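Local coordinates for protein TRAP dicarboxylate transporter-DctP subunit (Rhodobacter sphaeroides, PDB 4PE3) that probably captures a small organic acid or related solute in the periplasm for delivery to the membrane subunits of a TRAP transporter, at residues T94-F99 with G107-P112; K55-E58 with V64-E67; G114-P119 with V334-D339; V193-S198 with G207-A212; Q121-V126 with A266-Q271. All blocks are in the same frame, centred on the assembly; numbering follows the deposited sequence. Where two conformers were deposited one is given.

Contact 1: T94-F99 with G107-P112; sequences TDTSYF and GLIANP
The turn that leaves strand 91-95, the middle strand of the five-stranded mixed sheet, meets the last turn of helix 104-110 here, with T96 and S97 receiving the methyl group of A110. A110 CB points at the turn and comes to 3.4 Å from S97 N; it lies 3.8 Å from S97 CB and 4.0 Å from T96 CB, so one methyl sits against the link between two residues. The backbones approach closely here, S97 CA lying 4.7 Å from G107 CA. T96 turns its methyl CG2 to the flank, where I109 CG2 is a looser neighbour, while T96 OG1 is hydrogen-bonded to E244 on the adjoining strand. The turn itself is an Asx turn: D95 OD1 accepts from S97 N at 2.9 Å through its anti lone pair, in a bent bond of 137°. S97 OG is swung to the same carboxylate oxygen (chi1 76°), although the modelled separation is too short to be trusted in detail. D95 CB in turn sits over the centre of one face of the Y98 ring, 3.5 Å above its plane, and Y98 stacks edge-to-face with Y77. Helices 131-139 and 324-339 cover I109 through L134, M135 and V329. Just past the helix, N111 is fixed by hydrogen bonds to L240 N and S239 OG, and the T96 side chain lies about 4 Å from a bound acetate, probably a crystallisation component.

Contact 2: K55-E58 with V64-E67; sequences KVKE and VTIE
The flat V64-T65 peptide is met at its carbonyl oxygen by helix 44-59: K57 CA points its hydrogen at V64 O over 3.5 Å, with 145° at the hydrogen. The methyl V56 CG1 also touches V64 O. That methyl stands anti to its own backbone nitrogen (chi1 168°), which carries it to V64 CG1 at 3.5 Å, tighter than an ordinary van der Waals contact. The V56 side chain meets I66 at about a right angle, with I66 CG1 lying 3.8 Å from both V56 CB and V56 CG2. On the outer flank K57 and T65 run side by side in the same direction; the lysine bends in its outer half so that K57 CE rests 4.0 Å from T65 CG2, while T65 OG1 bonds to H32. T60 OG1 links the two backbones, hydrogen-bonding to V56 O and V64 N. The contact closes the second half of a beta-alpha-beta unit, strand 32-37, helix 44-59, strand 65-69, at the edge of the sheet. F33 and F35 of the neighbouring strand and F52 of the helix back I66, and helix 257-291 covers V56 with A266 and V64 with L259.

Contact 3: G114-P119 with V334-D339; sequences GAWADP and VTYLKD
W116 sets the corner of its six-membered ring against Y336 and L337: W116 CZ3 lies 4.0 Å from Y336 CE2 and 3.8 Å from L337 CD2. Both side chains cross the indole at about a right angle. Y336 CE2 lies at the edge of the tryptophan, near its plane, whereas L337 CD2 approaches obliquely. The preceding residue occupies one broad side of the indole, with A115 CB 3.7 Å above its centre. L337 CD2 also touches the carbonyl of the same alanine, 3.9 Å from A115 O, an oxygen that accepts a hydrogen bond from R309 NE. With chi1 at 178° the Y336 ring extends away from its backbone nitrogen toward the loop; its buried hydroxyl is hydrogen-bonded to D124, and F125 stacks on it edge-to-face, so the ring has little liberty to turn. W316 of helix 302-320 closes over A115 and L337. G114 adopts a positive phi of 95° that suits glycine, and D118 OD2 accepts from A120 N. The loop is thus an N-capped lead-in to helix 119-128, and its tryptophan, set against the tyrosine and leucine, packs the C-terminal helix 324-339 against it.

Contact 4: V193-S198 with G207-A212; sequences VNLPSS and GVIDAA
I209 CG2 is the centre of the contact, lodged against V193 and L195. It lies 3.7 Å from V193 CB, and V193 CG1 and CG2 straddle it at 3.8 Å and 3.9 Å, so the valine presents its whole branch point. From the other residue L195 CD1 comes in at 3.8 Å, and L195 CD1 also meets I209 CD1 at 4.0 Å; leucine and isoleucine reach for each other tip to tip. I209 can offer both methyls because CG1 stands between the backbone nitrogen and carbonyl carbon (chi1 53°), which sets CG2 anti to the carbonyl carbon. V208 flanks the valine, with V193 CG2 only loosely near V208 O. The next layer comes from helix 200-206: S203 touches L195 and I209, and L204 touches I209. This helix connects strand 191-193 to strand 211-213 as a beta-alpha-beta crossover, and strand 173-175 lies between the two parallel strands it joins. G207 ends the helix in a Schellman motif at a positive phi, turning the chain so that V208 and I209 face V193. R175 of the intervening strand holds the other loop, bonding to L195 O and S197 OG, and it also underlies I209. V193 keeps its backbone pairing to V174 and S176, while D210 pairs with K160 and K173. The touching groups are all methyls and methines, so the contact rests on dispersion and the exclusion of water, without direction; its placement probably comes from the backbone pairing and the R175 bonds around it.

Contact 5: Q121-V126 with A266-Q271; sequences QMIDFV and AQKIFQ
I123 and Q271 run at each other from opposite directions, and the aliphatic end of the isoleucine, in the conformer described, meets the glutamine amide. I123 CG2 lies 3.6 Å from Q271 OE1, I123 CD1 3.8 Å from Q271 CD, and I123 CG1 4.0 Å from Q271 NE2, so all three amide atoms are engaged. K268 comes across obliquely, bent at chi2 (66°), and its NZ sits 3.7 Å from I123 CG2. The same ammonium donates to Q271 OE1 at 2.8 Å, in the carbonyl plane on a lone pair, with 135° at the oxygen. These residues join helix 119-128 to helix 257-291, of the long kind that spans both lobes in TRAP solute-binding proteins, close to the sheet edge at strand 144-150. V149 on that strand packs under I123 and takes Q271 NE2 on its carbonyl. E127 salt-bridges K268 through one oxygen and accepts from Q271 NE2 with the other, so both ends of the amide are tied and its rotation is fixed. A leucine at Q271 would probably leave E127 OE2 without its amide donor, the V149 carbonyl with Q267 NE2 but not this one, and K268 with one acceptor fewer.

How the contacts relate
Following the chain, contact 2 is the first to close, across the turn between helix 44-59 and strand 65-69, and contact 1 follows on the same sheet, across the turn into helix 104-110. Its second segment runs almost directly into residues 114-119, which open contact 3, the longest loop, completed by the C-terminal helix. Within that loop contact 5 joins helix 119-128 to helix 257-291, and within contact 5's loop contact 4 closes a short crossover on the four-stranded sheet, on the far side of the chain's centre. Contacts 3 and 5 share a face through W116 on M122 and F125; contacts 2 and 5 meet where K55 packs on I269. None of the loops cross.

Contact 1: T94-F99 with G107-P112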
# COMPACT_ATOMS: atom_id res chain seq x y z
N THR A 94 7.84 -7.28 1.50
CA THR A 94 6.65 -7.73 2.19
C THR A 94 5.72 -6.60 2.65
O THR A 94 6.10 -5.44 2.64
CB THR A 94 7.02 -8.63 3.39
OG1 THR A 94 5.87 -9.35 3.82
CG2 THR A 94 7.58 -7.79 4.54
N ASP A 95 4.53 -6.99 3.04
CA ASP A 95 3.47 -6.08 3.45
C ASP A 95 3.75 -5.70 4.88
O ASP A 95 3.62 -6.52 5.79
CB ASP A 95 2.15 -6.84 3.35
CG ASP A 95 0.93 -5.97 3.56
OD1 ASP A 95 0.94 -5.07 4.42
OD2 ASP A 95 -0.08 -6.24 2.86
N THR A 96 4.10 -4.44 5.10
CA THR A 96 4.46 -3.96 6.44
C THR A 96 3.30 -4.07 7.43
O THR A 96 3.50 -4.20 8.63
CB THR A 96 4.99 -2.51 6.34
OG1 THR A 96 6.14 -2.51 5.48
CG2 THR A 96 5.36 -1.92 7.71
N SER A 97 2.07 -4.10 6.91
CA SER A 97 0.92 -4.26 7.79
C SER A 97 0.90 -5.61 8.51
O SER A 97 0.24 -5.74 9.54
CB SER A 97 -0.38 -4.08 7.00
OG SER A 97 -0.66 -5.21 6.24
N TYR A 98 1.64 -6.58 7.99
CA TYR A 98 1.73 -7.88 8.65
C TYR A 98 2.27 -7.79 10.07
O TYR A 98 2.08 -8.71 10.88
CB TYR A 98 2.65 -8.80 7.85
CG TYR A 98 2.11 -9.30 6.53
CD1 TYR A 98 0.74 -9.31 6.25
CD2 TYR A 98 2.97 -9.77 5.55
CE1 TYR A 98 0.27 -9.79 5.02
CE2 TYR A 98 2.51 -10.24 4.35
CZ TYR A 98 1.16 -10.24 4.09
OH TYR A 98 0.71 -10.72 2.87
N PHE A 99 2.91 -6.68 10.39
CA PHE A 99 3.61 -6.57 11.67
C PHE A 99 2.89 -5.66 12.66
O PHE A 99 3.47 -5.27 13.68
CB PHE A 99 5.06 -6.16 11.40
CG PHE A 99 5.72 -7.00 10.34
CD1 PHE A 99 5.89 -8.36 10.54
CD2 PHE A 99 6.16 -6.45 9.15
CE1 PHE A 99 6.46 -9.16 9.55
CE2 PHE A 99 6.73 -7.24 8.16
CZ PHE A 99 6.90 -8.60 8.38
N GLY A 107 0.84 -0.80 11.43
CA GLY A 107 -0.42 -0.76 10.70
C GLY A 107 -0.69 0.62 10.14
O GLY A 107 -1.14 0.79 8.99
N LEU A 108 -0.42 1.63 10.96
CA LEU A 108 -0.70 3.00 10.56
C LEU A 108 0.20 3.48 9.42
O LEU A 108 -0.28 4.04 8.43
CB LEU A 108 -0.62 3.95 11.76
CG LEU A 108 -0.90 5.41 11.42
CD1 LEU A 108 -2.33 5.60 10.92
CD2 LEU A 108 -0.63 6.33 12.62
N ILE A 109 1.51 3.25 9.51
CA ILE A 109 2.39 3.69 8.44
C ILE A 109 2.16 2.85 7.16
O ILE A 109 2.33 3.35 6.05
CB ILE A 109 3.88 3.63 8.84
CG1 ILE A 109 4.69 4.50 7.90
CG2 ILE A 109 4.42 2.17 8.89
CD1 ILE A 109 6.14 4.67 8.34
N ALA A 110 1.75 1.60 7.31
CA ALA A 110 1.62 0.71 6.17
C ALA A 110 0.45 1.10 5.29
O ALA A 110 0.46 0.93 4.07
CB ALA A 110 1.46 -0.72 6.62
N ASN A 111 -0.60 1.63 5.90
CA ASN A 111 -1.77 2.06 5.12
C ASN A 111 -2.59 3.05 5.92
O ASN A 111 -3.59 2.68 6.55
CB ASN A 111 -2.62 0.85 4.72
CG ASN A 111 -3.51 1.11 3.52
OD1 ASN A 111 -3.57 2.21 2.99
ND2 ASN A 111 -4.21 0.07 3.08
N PRO A 112 -2.13 4.30 5.95
CA PRO A 112 -2.86 5.33 6.68
C PRO A 112 -4.06 5.73 5.84
O PRO A 112 -3.96 6.55 4.92
CB PRO A 112 -1.85 6.45 6.81
CG PRO A 112 -0.93 6.27 5.63
CD PRO A 112 -0.88 4.81 5.36

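Contact 2: K55-E58 with V64-E67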
# COMPACT_ATOMS: atom_id res chain seq x y z
N LYS A 55 18.15 -5.75 -11.38
CA LYS A 55 18.84 -4.47 -11.42
C LYS A 55 19.98 -4.42 -10.41
O LYS A 55 20.97 -3.72 -10.63
CB LYS A 55 17.85 -3.32 -11.20
CG LYS A 55 16.89 -3.12 -12.36
CD LYS A 55 17.64 -2.82 -13.64
CE LYS A 55 16.72 -2.81 -14.84
NZ LYS A 55 17.50 -2.55 -16.08
N VAL A 56 19.86 -5.16 -9.31
CA VAL A 56 20.97 -5.24 -8.36
C VAL A 56 22.15 -5.89 -9.08
O VAL A 56 23.27 -5.38 -9.03
CB VAL A 56 20.60 -6.02 -7.08
CG1 VAL A 56 21.84 -6.33 -6.25
CG2 VAL A 56 19.58 -5.24 -6.25
N LYS A 57 21.90 -6.98 -9.78
CA LYS A 57 22.98 -7.66 -10.49
C LYS A 57 23.57 -6.79 -11.59
O LYS A 57 24.78 -6.72 -11.76
CB LYS A 57 22.47 -8.97 -11.07
CG LYS A 57 23.51 -9.76 -11.85
CD LYS A 57 22.89 -11.01 -12.44
CE LYS A 57 23.55 -12.27 -11.93
NZ LYS A 57 24.89 -12.48 -12.54
N GLU A 58 22.71 -6.11 -12.35
CA GLU A 58 23.17 -5.26 -13.44
C GLU A 58 24.00 -4.07 -12.95
O GLU A 58 25.10 -3.81 -13.45
CB GLU A 58 21.98 -4.75 -14.26
CG GLU A 58 21.52 -5.70 -15.35
CD GLU A 58 20.19 -5.29 -15.96
OE1 GLU A 58 19.74 -4.16 -15.71
OE2 GLU A 58 19.60 -6.12 -16.69
N VAL A 64 26.82 -8.12 -6.48
CA VAL A 64 25.74 -8.46 -5.56
C VAL A 64 24.63 -9.11 -6.37
O VAL A 64 24.25 -8.59 -7.42
CB VAL A 64 25.18 -7.21 -4.82
CG1 VAL A 64 24.05 -7.61 -3.87
CG2 VAL A 64 26.28 -6.48 -4.06
N THR A 65 24.16 -10.26 -5.90
CA THR A 65 23.03 -10.94 -6.51
C THR A 65 21.94 -11.13 -5.46
O THR A 65 22.23 -11.23 -4.26
CB THR A 65 23.44 -12.31 -7.08
OG1 THR A 65 23.84 -13.19 -6.02
CG2 THR A 65 24.61 -12.17 -8.06
N ILE A 66 20.69 -11.14 -5.92
CA ILE A 66 19.54 -11.31 -5.06
C ILE A 66 18.82 -12.55 -5.54
O ILE A 66 18.51 -12.68 -6.72
CB ILE A 66 18.54 -10.14 -5.20
CG1 ILE A 66 19.20 -8.80 -4.84
CG2 ILE A 66 17.29 -10.37 -4.34
CD1 ILE A 66 19.69 -8.70 -3.41
N GLU A 67 18.57 -13.47 -4.62
CA GLU A 67 17.73 -14.62 -4.90
C GLU A 67 16.33 -14.36 -4.35
O GLU A 67 16.15 -14.30 -3.13
CB GLU A 67 18.33 -15.86 -4.26
CG GLU A 67 17.60 -17.11 -4.61
CD GLU A 67 18.50 -18.32 -4.55
OE1 GLU A 67 18.30 -19.20 -5.40
OE2 GLU A 67 19.40 -18.37 -3.68

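Contact 3: G114-P119 with V334-D339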
# COMPACT_ATOMS: atom_id res chain seq x y z
N GLY A 114 -6.82 6.84 3.69
CA GLY A 114 -7.28 8.14 3.24
C GLY A 114 -6.20 9.17 2.96
O GLY A 114 -6.46 10.25 2.43
N ALA A 115 -4.96 8.86 3.31
CA ALA A 115 -3.89 9.83 3.14
C ALA A 115 -3.53 10.13 1.69
O ALA A 115 -3.09 11.24 1.38
CB ALA A 115 -2.65 9.36 3.87
N TRP A 116 -3.68 9.14 0.81
CA TRP A 116 -3.04 9.21 -0.50
C TRP A 116 -4.04 9.18 -1.67
O TRP A 116 -5.06 8.49 -1.62
CB TRP A 116 -2.05 8.05 -0.70
CG TRP A 116 -1.12 7.84 0.46
CD1 TRP A 116 -0.94 6.69 1.16
CD2 TRP A 116 -0.25 8.81 1.05
NE1 TRP A 116 -0.03 6.88 2.15
CE2 TRP A 116 0.44 8.16 2.09
CE3 TRP A 116 0.03 10.15 0.78
CZ2 TRP A 116 1.36 8.81 2.88
CZ3 TRP A 116 0.98 10.79 1.58
CH2 TRP A 116 1.63 10.12 2.61
N ALA A 117 -3.71 9.94 -2.71
CA ALA A 117 -4.48 9.99 -3.96
C ALA A 117 -3.66 9.47 -5.13
O ALA A 117 -4.17 9.37 -6.25
CB ALA A 117 -4.92 11.41 -4.23
N ASP A 118 -2.40 9.13 -4.88
CA ASP A 118 -1.51 8.63 -5.91
C ASP A 118 -0.29 8.03 -5.26
O ASP A 118 0.18 8.56 -4.24
CB ASP A 118 -1.05 9.73 -6.84
CG ASP A 118 -0.35 9.18 -8.06
OD1 ASP A 118 -1.04 8.74 -9.00
OD2 ASP A 118 0.89 9.12 -8.04
N PRO A 119 0.30 6.96 -5.85
CA PRO A 119 1.50 6.40 -5.21
C PRO A 119 2.64 7.41 -5.07
O PRO A 119 3.42 7.30 -4.13
CB PRO A 119 1.89 5.25 -6.15
CG PRO A 119 0.61 4.81 -6.77
CD PRO A 119 -0.24 6.05 -6.88
N VAL A 334 1.05 13.77 9.45
CA VAL A 334 0.20 14.95 9.44
C VAL A 334 1.01 16.20 9.11
O VAL A 334 0.54 17.06 8.37
CB VAL A 334 -0.54 15.12 10.79
CG1 VAL A 334 -1.20 16.50 10.88
CG2 VAL A 334 -1.59 14.02 10.94
N THR A 335 2.23 16.30 9.63
CA THR A 335 3.11 17.39 9.25
C THR A 335 3.34 17.41 7.74
O THR A 335 3.23 18.45 7.11
CB THR A 335 4.46 17.30 9.99
OG1 THR A 335 4.23 17.44 11.40
CG2 THR A 335 5.41 18.40 9.53
N TYR A 336 3.61 16.24 7.15
CA TYR A 336 3.83 16.13 5.71
C TYR A 336 2.60 16.58 4.89
O TYR A 336 2.71 17.38 3.96
CB TYR A 336 4.22 14.69 5.34
CG TYR A 336 4.40 14.50 3.86
CD1 TYR A 336 5.60 14.83 3.25
CD2 TYR A 336 3.36 14.05 3.06
CE1 TYR A 336 5.76 14.70 1.90
CE2 TYR A 336 3.52 13.90 1.71
CZ TYR A 336 4.71 14.24 1.13
OH TYR A 336 4.87 14.10 -0.21
N LEU A 337 1.45 16.04 5.24
CA LEU A 337 0.21 16.35 4.53
C LEU A 337 -0.13 17.83 4.62
O LEU A 337 -0.53 18.43 3.62
CB LEU A 337 -0.93 15.50 5.08
CG LEU A 337 -0.75 13.99 4.86
CD1 LEU A 337 -1.80 13.21 5.63
CD2 LEU A 337 -0.82 13.63 3.38
N LYS A 338 0.03 18.43 5.80
CA LYS A 338 -0.27 19.84 5.95
C LYS A 338 0.71 20.66 5.12
O LYS A 338 0.34 21.62 4.45
CB LYS A 338 -0.23 20.26 7.42
CG LYS A 338 -1.41 19.75 8.24
CD LYS A 338 -1.37 20.31 9.65
CE LYS A 338 -2.52 19.78 10.50
NZ LYS A 338 -2.70 20.64 11.71
N ASP A 339 1.97 20.26 5.18
CA ASP A 339 3.00 20.98 4.47
C ASP A 339 2.80 20.95 2.96
O ASP A 339 3.11 21.93 2.26
CB ASP A 339 4.36 20.39 4.81
CG ASP A 339 5.43 20.95 3.95
OD1 ASP A 339 5.71 22.15 4.10
OD2 ASP A 339 5.96 20.21 3.10

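Contact 4: V193-S198 with G207-A212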
# COMPACT_ATOMS: atom_id res chain seq x y z
N VAL A 193 -19.54 -3.09 6.23
CA VAL A 193 -20.00 -4.47 6.21
C VAL A 193 -18.78 -5.36 6.03
O VAL A 193 -17.90 -5.07 5.22
CB VAL A 193 -21.01 -4.67 5.05
CG1 VAL A 193 -21.47 -6.12 4.96
CG2 VAL A 193 -22.19 -3.74 5.23
N ASN A 194 -18.75 -6.44 6.80
CA ASN A 194 -17.60 -7.33 6.88
C ASN A 194 -17.85 -8.57 6.03
O ASN A 194 -18.68 -9.40 6.41
CB ASN A 194 -17.41 -7.71 8.35
CG ASN A 194 -16.02 -8.19 8.66
OD1 ASN A 194 -15.35 -8.77 7.82
ND2 ASN A 194 -15.59 -7.96 9.90
N LEU A 195 -17.18 -8.68 4.88
CA LEU A 195 -17.36 -9.78 3.92
C LEU A 195 -16.05 -10.23 3.30
O LEU A 195 -15.20 -9.41 2.98
CB LEU A 195 -18.20 -9.30 2.74
CG LEU A 195 -19.68 -9.05 2.93
CD1 LEU A 195 -20.22 -8.14 1.82
CD2 LEU A 195 -20.42 -10.37 2.91
N PRO A 196 -15.88 -11.54 3.07
CA PRO A 196 -14.75 -12.04 2.28
C PRO A 196 -14.81 -11.58 0.84
O PRO A 196 -15.89 -11.33 0.28
CB PRO A 196 -14.93 -13.56 2.35
CG PRO A 196 -15.72 -13.78 3.59
CD PRO A 196 -16.69 -12.64 3.60
N SER A 197 -13.64 -11.48 0.23
CA SER A 197 -13.50 -10.95 -1.11
C SER A 197 -14.39 -11.69 -2.09
O SER A 197 -15.00 -11.09 -2.99
CB SER A 197 -12.04 -11.05 -1.54
OG SER A 197 -11.27 -10.23 -0.67
N SER A 198 -14.49 -13.00 -1.91
CA SER A 198 -15.18 -13.84 -2.86
C SER A 198 -16.69 -13.66 -2.80
O SER A 198 -17.39 -14.21 -3.62
CB SER A 198 -14.86 -15.32 -2.58
OG SER A 198 -15.31 -15.71 -1.29
N GLY A 207 -27.81 -6.43 -3.06
CA GLY A 207 -28.17 -5.25 -2.30
C GLY A 207 -27.75 -5.29 -0.85
O GLY A 207 -28.11 -4.41 -0.07
N VAL A 208 -26.94 -6.29 -0.49
CA VAL A 208 -26.40 -6.38 0.87
C VAL A 208 -25.39 -5.27 1.12
O VAL A 208 -25.26 -4.74 2.23
CB VAL A 208 -25.72 -7.73 1.10
CG1 VAL A 208 -24.97 -7.74 2.41
CG2 VAL A 208 -26.76 -8.84 1.04
N ILE A 209 -24.64 -4.92 0.08
CA ILE A 209 -23.79 -3.74 0.07
C ILE A 209 -24.07 -2.89 -1.17
O ILE A 209 -24.56 -3.38 -2.20
CB ILE A 209 -22.28 -4.12 0.09
CG1 ILE A 209 -21.96 -5.11 -1.03
CG2 ILE A 209 -21.90 -4.70 1.45
CD1 ILE A 209 -20.49 -5.44 -1.18
N ASP A 210 -23.75 -1.61 -1.07
CA ASP A 210 -23.90 -0.63 -2.12
C ASP A 210 -22.56 -0.24 -2.75
O ASP A 210 -22.49 0.36 -3.82
CB ASP A 210 -24.44 0.71 -1.53
CG ASP A 210 -25.71 0.56 -0.69
OD1 ASP A 210 -26.72 0.02 -1.19
OD2 ASP A 210 -25.74 1.07 0.46
N ALA A 211 -21.48 -0.56 -2.05
CA ALA A 211 -20.13 -0.12 -2.41
C ALA A 211 -19.11 -1.04 -1.73
O ALA A 211 -19.45 -1.77 -0.81
CB ALA A 211 -19.91 1.32 -1.97
N ALA A 212 -17.87 -0.97 -2.16
CA ALA A 212 -16.86 -1.85 -1.60
C ALA A 212 -15.46 -1.38 -1.78
O ALA A 212 -15.09 -0.86 -2.83
CB ALA A 212 -16.98 -3.25 -2.22

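Contact 5: Q121-V126 with A266-Q271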
# COMPACT_ATOMS: atom_id res chain seq x y z
N GLN A 121 2.62 10.33 -4.00
CA GLN A 121 2.51 11.04 -2.73
C GLN A 121 3.12 10.23 -1.59
O GLN A 121 3.91 10.74 -0.80
CB GLN A 121 1.06 11.38 -2.40
CG GLN A 121 0.42 12.36 -3.37
CD GLN A 121 -1.04 12.60 -3.06
OE1 GLN A 121 -1.71 11.82 -2.38
NE2 GLN A 121 -1.55 13.72 -3.54
N MSE A 122 2.75 8.96 -1.51
CA MSE A 122 3.30 8.08 -0.47
C MSE A 122 4.81 7.90 -0.60
O MSE A 122 5.56 7.92 0.38
CB MSE A 122 2.56 6.75 -0.49
CG MSE A 122 2.97 5.80 0.63
SE MSE A 122 4.50 4.71 0.20
CE MSE A 122 3.67 3.39 -0.90
N ILE A 123 5.26 7.74 -1.84
CA ILE A 123 6.68 7.56 -2.11
C ILE A 123 7.47 8.82 -1.70
O ILE A 123 8.55 8.72 -1.13
CB ILE A 123 6.91 7.20 -3.59
CG1 ILE A 123 6.56 5.73 -3.84
CG2 ILE A 123 8.34 7.46 -4.01
CD1 ILE A 123 6.09 5.42 -5.23
N ASP A 124 6.92 9.99 -1.97
CA ASP A 124 7.56 11.24 -1.55
C ASP A 124 7.57 11.38 -0.04
O ASP A 124 8.58 11.81 0.54
CB ASP A 124 6.90 12.44 -2.23
CG ASP A 124 7.67 13.71 -1.96
OD1 ASP A 124 8.76 13.85 -2.56
OD2 ASP A 124 7.20 14.55 -1.17
N PHE A 125 6.47 11.01 0.62
CA PHE A 125 6.45 10.97 2.08
C PHE A 125 7.58 10.09 2.63
O PHE A 125 8.31 10.48 3.57
CB PHE A 125 5.11 10.48 2.58
CG PHE A 125 5.09 10.14 4.03
CD1 PHE A 125 5.23 11.11 5.00
CD2 PHE A 125 4.91 8.83 4.43
CE1 PHE A 125 5.20 10.79 6.33
CE2 PHE A 125 4.89 8.50 5.78
CZ PHE A 125 5.05 9.47 6.72
N VAL A 126 7.77 8.91 2.06
CA VAL A 126 8.81 8.01 2.53
C VAL A 126 10.20 8.57 2.25
O VAL A 126 11.05 8.60 3.14
CB VAL A 126 8.65 6.61 1.92
CG1 VAL A 126 9.88 5.74 2.21
CG2 VAL A 126 7.41 5.99 2.47
N ALA A 266 18.64 0.18 -7.50
CA ALA A 266 17.90 -0.96 -8.03
C ALA A 266 16.49 -1.00 -7.47
O ALA A 266 15.52 -1.28 -8.19
CB ALA A 266 18.64 -2.27 -7.73
N GLN A 267 16.37 -0.75 -6.18
CA GLN A 267 15.08 -0.75 -5.51
C GLN A 267 14.18 0.33 -6.09
O GLN A 267 12.99 0.09 -6.29
CB GLN A 267 15.26 -0.56 -3.99
CG GLN A 267 14.02 -0.91 -3.17
CD GLN A 267 12.94 0.15 -3.25
OE1 GLN A 267 13.22 1.33 -3.35
NE2 GLN A 267 11.69 -0.29 -3.24
N LYS A 268 14.74 1.51 -6.32
CA LYS A 268 13.99 2.63 -6.89
C LYS A 268 13.50 2.27 -8.29
O LYS A 268 12.38 2.60 -8.67
CB LYS A 268 14.88 3.87 -6.95
CG LYS A 268 14.20 5.12 -7.47
CD LYS A 268 13.10 5.58 -6.53
CE LYS A 268 12.45 6.84 -7.04
NZ LYS A 268 11.35 7.26 -6.15
N ILE A 269 14.34 1.58 -9.05
CA ILE A 269 13.94 1.16 -10.39
C ILE A 269 12.79 0.15 -10.32
O ILE A 269 11.81 0.27 -11.06
CB ILE A 269 15.12 0.57 -11.18
CG1 ILE A 269 16.14 1.66 -11.50
CG2 ILE A 269 14.63 -0.08 -12.47
CD1 ILE A 269 17.49 1.10 -11.92
N PHE A 270 12.89 -0.82 -9.43
CA PHE A 270 11.81 -1.76 -9.20
C PHE A 270 10.52 -1.01 -8.82
O PHE A 270 9.46 -1.24 -9.40
CB PHE A 270 12.20 -2.79 -8.12
CG PHE A 270 11.04 -3.35 -7.35
CD1 PHE A 270 10.03 -4.07 -7.97
CD2 PHE A 270 10.97 -3.17 -5.98
CE1 PHE A 270 8.98 -4.57 -7.25
CE2 PHE A 270 9.91 -3.67 -5.26
CZ PHE A 270 8.90 -4.36 -5.89
N GLN A 271 10.65 -0.09 -7.86
CA GLN A 271 9.51 0.67 -7.38
C GLN A 271 8.81 1.37 -8.55
O GLN A 271 7.58 1.30 -8.69
CB GLN A 271 9.98 1.67 -6.34
CG GLN A 271 8.97 2.70 -5.91
CD GLN A 271 9.64 3.95 -5.42
OE1 GLN A 271 9.75 4.92 -6.15
NE2 GLN A 271 10.15 3.90 -4.20